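Local structure of 4-alpha-glucanotransferase (5B68) at residues E102-T107 with L141-L146; G158-P163 with L494-E499. The protein is an amylomaltase, or disproportionating enzyme, that joins an N-terminal beta-sandwich domain to a TIM-barrel-type glucanotransferase domain. All blocks are in the same frame, centred on the assembly; numbering follows the deposited sequence.

Contact 1 of 2, residues E102-T107 with L141-L146; sequences ELEDGT and LGWHKL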
loop_
_atom_site.group_PDB
_atom_site.type_symbol
_atom_site.label_atom_id
_atom_site.label_comp_id
_atom_site.label_asym_id
_atom_site.label_seq_id
_atom_site.Cartn_x
_atom_site.Cartn_y
_atom_site.Cartn_z
ATOM N N GLU A 102 8.929 6.392 -29.464
ATOM C CA GLU A 102 7.965 7.478 -29.395
ATOM C C GLU A 102 7.878 7.837 -27.926
ATOM O O GLU A 102 7.512 7.030 -27.118
ATOM C CB GLU A 102 6.598 7.053 -29.967
ATOM C CG GLU A 102 5.583 8.175 -29.687
ATOM C CD GLU A 102 4.408 8.311 -30.643
ATOM O OE1 GLU A 102 3.308 8.623 -30.120
ATOM O OE2 GLU A 102 4.600 8.190 -31.903
ATOM N N LEU A 103 8.283 9.048 -27.592
ATOM C CA LEU A 103 8.182 9.529 -26.220
ATOM C C LEU A 103 6.733 9.768 -25.810
ATOM O O LEU A 103 5.794 9.852 -26.630
ATOM C CB LEU A 103 9.013 10.780 -26.044
ATOM C CG LEU A 103 10.493 10.653 -26.265
ATOM C CD1 LEU A 103 11.109 12.015 -25.995
ATOM C CD2 LEU A 103 11.163 9.596 -25.403
ATOM N N GLU A 104 6.542 9.890 -24.514
ATOM C CA GLU A 104 5.254 10.138 -23.906
ATOM C C GLU A 104 4.574 11.385 -24.520
ATOM O O GLU A 104 3.368 11.392 -24.686
ATOM C CB GLU A 104 5.433 10.346 -22.389
ATOM C CG GLU A 104 4.098 10.392 -21.652
ATOM C CD GLU A 104 4.256 10.345 -20.113
ATOM O OE1 GLU A 104 3.244 10.565 -19.453
ATOM O OE2 GLU A 104 5.351 10.190 -19.577
ATOM N N ASP A 105 5.347 12.407 -24.831
ATOM C CA ASP A 105 4.815 13.672 -25.341
ATOM C C ASP A 105 4.618 13.677 -26.829
ATOM O O ASP A 105 4.141 14.690 -27.341
ATOM C CB ASP A 105 5.669 14.864 -24.907
ATOM C CG ASP A 105 7.041 14.891 -25.525
ATOM O OD1 ASP A 105 7.421 14.067 -26.373
ATOM O OD2 ASP A 105 7.778 15.821 -25.151
ATOM N N GLY A 106 4.986 12.594 -27.525
ATOM C CA GLY A 106 4.773 12.456 -28.989
ATOM C C GLY A 106 6.029 12.658 -29.837
ATOM O O GLY A 106 6.032 12.388 -31.018
ATOM N N THR A 107 7.111 13.103 -29.236
ATOM C CA THR A 107 8.402 13.331 -29.911
ATOM C C THR A 107 8.963 11.988 -30.352
ATOM O O THR A 107 8.890 11.018 -29.606
ATOM C CB THR A 107 9.429 13.807 -28.873
ATOM O OG1 THR A 107 8.901 14.929 -28.171
ATOM C CG2 THR A 107 10.758 14.178 -29.522
ATOM N N LEU A 141 12.394 11.392 -18.161
ATOM C CA LEU A 141 11.564 10.495 -17.347
ATOM C C LEU A 141 10.244 10.272 -18.013
ATOM O O LEU A 141 9.777 11.147 -18.693
ATOM C CB LEU A 141 11.350 11.110 -15.973
ATOM C CG LEU A 141 12.594 11.350 -15.122
ATOM C CD1 LEU A 141 12.161 11.864 -13.747
ATOM C CD2 LEU A 141 13.385 10.110 -14.902
ATOM N N GLY A 142 9.675 9.077 -17.872
ATOM C CA GLY A 142 8.272 8.912 -18.219
ATOM C C GLY A 142 8.011 7.662 -18.999
ATOM O O GLY A 142 8.780 6.673 -18.970
ATOM N N TRP A 143 6.838 7.696 -19.622
ATOM C CA TRP A 143 6.195 6.538 -20.195
ATOM C C TRP A 143 6.221 6.616 -21.699
ATOM O O TRP A 143 5.347 7.180 -22.306
ATOM C CB TRP A 143 4.746 6.460 -19.678
ATOM C CG TRP A 143 4.742 6.265 -18.231
ATOM C CD1 TRP A 143 4.787 7.223 -17.278
ATOM C CD2 TRP A 143 4.793 5.021 -17.552
ATOM N NE1 TRP A 143 4.839 6.657 -16.038
ATOM C CE2 TRP A 143 4.845 5.298 -16.181
ATOM C CE3 TRP A 143 4.786 3.697 -17.966
ATOM C CZ2 TRP A 143 4.881 4.298 -15.229
ATOM C CZ3 TRP A 143 4.823 2.713 -17.025
ATOM C CH2 TRP A 143 4.879 3.010 -15.669
ATOM N N HIS A 144 7.272 6.042 -22.259
ATOM C CA HIS A 144 7.536 6.017 -23.684
ATOM C C HIS A 144 7.231 4.662 -24.320
ATOM O O HIS A 144 6.756 3.767 -23.662
ATOM C CB HIS A 144 8.981 6.424 -23.944
ATOM C CG HIS A 144 9.434 7.567 -23.098
ATOM N ND1 HIS A 144 8.674 8.694 -22.915
ATOM C CD2 HIS A 144 10.533 7.730 -22.334
ATOM C CE1 HIS A 144 9.305 9.520 -22.110
ATOM N NE2 HIS A 144 10.433 8.956 -21.736
ATOM N N LYS A 145 7.473 4.559 -25.618
ATOM C CA LYS A 145 7.296 3.315 -26.320
ATOM C C LYS A 145 8.427 3.012 -27.287
ATOM O O LYS A 145 8.949 3.900 -27.912
ATOM C CB LYS A 145 5.994 3.347 -27.096
ATOM C CG LYS A 145 4.757 3.268 -26.231
ATOM C CD LYS A 145 3.615 2.671 -27.013
ATOM C CE LYS A 145 2.327 2.666 -26.223
ATOM N NZ LYS A 145 1.170 2.550 -27.144
ATOM N N LEU A 146 8.747 1.735 -27.413
ATOM C CA LEU A 146 9.590 1.250 -28.471
ATOM C C LEU A 146 8.691 0.655 -29.541
ATOM O O LEU A 146 7.763 -0.057 -29.261
ATOM C CB LEU A 146 10.572 0.199 -27.979
ATOM C CG LEU A 146 11.847 0.685 -27.321
ATOM C CD1 LEU A 146 12.468 -0.388 -26.454
ATOM C CD2 LEU A 146 12.833 1.210 -28.344
#
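Leu103 lays its CD2 methyl squarely over the imidazole of His144, 3.5 Å from the ring centroid and 8° off the normal, a CH-pi contact between two side chains that lie side by side and point the same way. CG stands anti to the carbonyl carbon, beside the backbone N (chi1 -62°), and from there the CD2 branch lies over the ring. The opposite face of the imidazole is backed, toward its rim, by the carbonyl carbon of Gly142. While the face is occupied by carbon, the nitrogens are bound: Glu104 N donates to His144 ND1 at 2.9 Å, tilted only modestly from the ring plane, and His144 NE2 bonds to the carbonyl of Pro140. With both nitrogens engaged and a methyl over one face, the ring's rotation is well defined.

Glu104 runs extended beside Trp143, its carboxylate turned 80° from the indole plane. Glu104 OE2 accepts from Trp143 N at 2.9 Å in a nearly straight bond, although the donor sits above the carboxylate plane; the same oxygen lies in plane at the indole edge, 3.8 Å from Trp143 CD1. Trp143 NE1 turns elsewhere, to Glu497, and Arg444 makes a cation-pi contact with the ring. Next along the strands, Glu102 and Lys145 form an antiparallel hydrogen-bonded pair, the N of each meeting the O of the other at 2.9 Å. Gly106 N then bonds Leu103 O and Leu103 N bonds Thr107 O, making the hairpin of strands 98-102 and 108-114 in the N-terminal beta sandwich, closed by a type I turn with a G1-type bulge at Gly106.

Contact 2 of 2, residues G158-P163 with L494-E499; sequences GLIITP and LALEAE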
loop_
_atom_site.group_PDB
_atom_site.type_symbol
_atom_site.label_atom_id
_atom_site.label_comp_id
_atom_site.label_asym_id
_atom_site.label_seq_id
_atom_site.Cartn_x
_atom_site.Cartn_y
_atom_site.Cartn_z
ATOM N N GLY A 158 6.451 -0.963 -23.929
ATOM C CA GLY A 158 6.732 0.227 -23.132
ATOM C C GLY A 158 8.231 0.340 -22.975
ATOM O O GLY A 158 8.930 -0.666 -22.901
ATOM N N LEU A 159 8.673 1.573 -22.908
ATOM C CA LEU A 159 10.020 2.001 -22.579
ATOM C C LEU A 159 9.884 3.046 -21.489
ATOM O O LEU A 159 9.385 4.171 -21.747
ATOM C CB LEU A 159 10.732 2.633 -23.791
ATOM C CG LEU A 159 12.142 3.208 -23.528
ATOM C CD1 LEU A 159 13.127 2.206 -22.964
ATOM C CD2 LEU A 159 12.766 3.844 -24.762
ATOM N N ILE A 160 10.266 2.675 -20.270
ATOM C CA ILE A 160 9.919 3.429 -19.107
ATOM C C ILE A 160 11.212 3.888 -18.461
ATOM O O ILE A 160 12.040 3.067 -18.107
ATOM C CB ILE A 160 9.127 2.536 -18.158
ATOM C CG1 ILE A 160 7.841 2.013 -18.872
ATOM C CG2 ILE A 160 8.739 3.325 -16.927
ATOM C CD1 ILE A 160 7.416 0.689 -18.362
ATOM N N ILE A 161 11.356 5.170 -18.307
ATOM C CA ILE A 161 12.592 5.763 -17.838
ATOM C C ILE A 161 12.375 6.352 -16.409
ATOM O O ILE A 161 11.453 7.164 -16.159
ATOM C CB ILE A 161 13.023 6.860 -18.811
ATOM C CG1 ILE A 161 13.191 6.305 -20.258
ATOM C CG2 ILE A 161 14.293 7.507 -18.333
ATOM C CD1 ILE A 161 14.226 5.181 -20.390
ATOM N N THR A 162 13.196 5.898 -15.480
ATOM C CA THR A 162 12.910 6.073 -14.074
ATOM C C THR A 162 14.027 6.888 -13.423
ATOM O O THR A 162 15.149 6.949 -13.925
ATOM C CB THR A 162 12.757 4.745 -13.386
ATOM O OG1 THR A 162 14.017 4.093 -13.287
ATOM C CG2 THR A 162 11.711 3.830 -14.048
ATOM N N PRO A 163 13.685 7.636 -12.363
ATOM C CA PRO A 163 14.726 8.499 -11.768
ATOM C C PRO A 163 15.729 7.763 -10.899
ATOM O O PRO A 163 15.382 6.822 -10.167
ATOM C CB PRO A 163 13.910 9.526 -10.974
ATOM C CG PRO A 163 12.722 8.735 -10.547
ATOM C CD PRO A 163 12.371 7.871 -11.730
ATOM N N LEU A 494 7.720 2.930 -8.968
ATOM C CA LEU A 494 7.335 3.594 -7.778
ATOM C C LEU A 494 8.094 4.924 -7.651
ATOM O O LEU A 494 7.505 5.980 -7.365
ATOM C CB LEU A 494 7.587 2.674 -6.572
ATOM C CG LEU A 494 7.485 3.283 -5.195
ATOM C CD1 LEU A 494 6.076 3.758 -4.958
ATOM C CD2 LEU A 494 7.865 2.242 -4.165
ATOM N N ALA A 495 9.397 4.903 -7.886
ATOM C CA ALA A 495 10.201 6.125 -7.793
ATOM C C ALA A 495 9.781 7.162 -8.847
ATOM O O ALA A 495 9.686 8.370 -8.513
ATOM C CB ALA A 495 11.687 5.846 -7.886
ATOM N N LEU A 496 9.472 6.676 -10.040
ATOM C CA LEU A 496 9.036 7.540 -11.116
ATOM C C LEU A 496 7.729 8.231 -10.761
ATOM O O LEU A 496 7.668 9.453 -10.841
ATOM C CB LEU A 496 8.896 6.792 -12.421
ATOM C CG LEU A 496 8.290 7.530 -13.640
ATOM C CD1 LEU A 496 9.028 8.792 -14.009
ATOM C CD2 LEU A 496 8.256 6.543 -14.801
ATOM N N GLU A 497 6.719 7.467 -10.421
ATOM C CA GLU A 497 5.441 8.074 -10.070
ATOM C C GLU A 497 5.508 9.057 -8.875
ATOM O O GLU A 497 4.888 10.152 -8.894
ATOM C CB GLU A 497 4.389 7.023 -9.945
ATOM C CG GLU A 497 3.952 6.425 -11.283
ATOM C CD GLU A 497 3.399 7.444 -12.230
ATOM O OE1 GLU A 497 2.467 8.220 -11.852
ATOM O OE2 GLU A 497 3.891 7.491 -13.396
ATOM N N ALA A 498 6.236 8.673 -7.833
ATOM C CA ALA A 498 6.510 9.562 -6.727
ATOM C C ALA A 498 7.286 10.820 -7.100
ATOM O O ALA A 498 6.935 11.926 -6.657
ATOM C CB ALA A 498 7.171 8.796 -5.549
ATOM N N GLU A 499 8.307 10.697 -7.939
ATOM C CA GLU A 499 9.064 11.845 -8.360
ATOM C C GLU A 499 8.175 12.799 -9.141
ATOM O O GLU A 499 8.204 13.992 -8.844
ATOM C CB GLU A 499 10.302 11.449 -9.132
ATOM C CG GLU A 499 11.190 12.619 -9.509
ATOM C CD GLU A 499 11.943 13.258 -8.342
ATOM O OE1 GLU A 499 11.800 12.812 -7.218
ATOM O OE2 GLU A 499 12.669 14.231 -8.549
#
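Pro163 lays CD against the backbone of helix 487-500, 3.4 Å from Leu496 CA, closer than usual for two carbons. This is strand-to-helix packing between the beta-sandwich family region, whose last strand takes part, and the TIM-barrel-type family region, which supplies the helix, the two short axes crossing at 67° with a closest approach of 8.1 Å. The neighbouring Pro163 CG touches both Ala495 CB, at 4.1 Å, and Glu499 CB, at 3.9 Å. Those two residues are one helical turn apart, and the ring is received between them and Leu496.

Leu496 answers from the helix side. Its CG stands anti to the backbone N (chi1 173°), and the fork beyond it reaches back over the strand, both methyls closing on the carbonyl oxygen of Ile161. Leu496 also packs against Trp143 of strand 142-150 and Leu141 of the loop before it.

The polar groups have partners outside the two segments. Thr162 OG1 and the carbonyl of Pro163 both accept from Arg524, and Glu499 OE2 pairs with Ser167. The side chains of Leu496 and Ile160, by contrast, meet through methyl groups alone: they cross at about a right angle, with Ile160 CG2 touching Leu496 CD2 at 3.9 Å.

Overall arrangement
From the N terminus, the chain first enters contact 1 at the turn after strand 98-102; residues 141-146 close that loop after 34 residues, all within the beta-sandwich family region. Strand 153-162 follows directly and opens contact 2, which closes only after some 330 residues, when helix 487-500 returns to it. The two loops are therefore in series, one local and one very long. Their centres lie about 12 Å apart, and strands 142-150 and 153-162 are sheet neighbours, joined by the His144 N to Leu159 O bond. Packing of Trp143 against Ile160 and of Leu141 against Pro163 ties the two contacts further together.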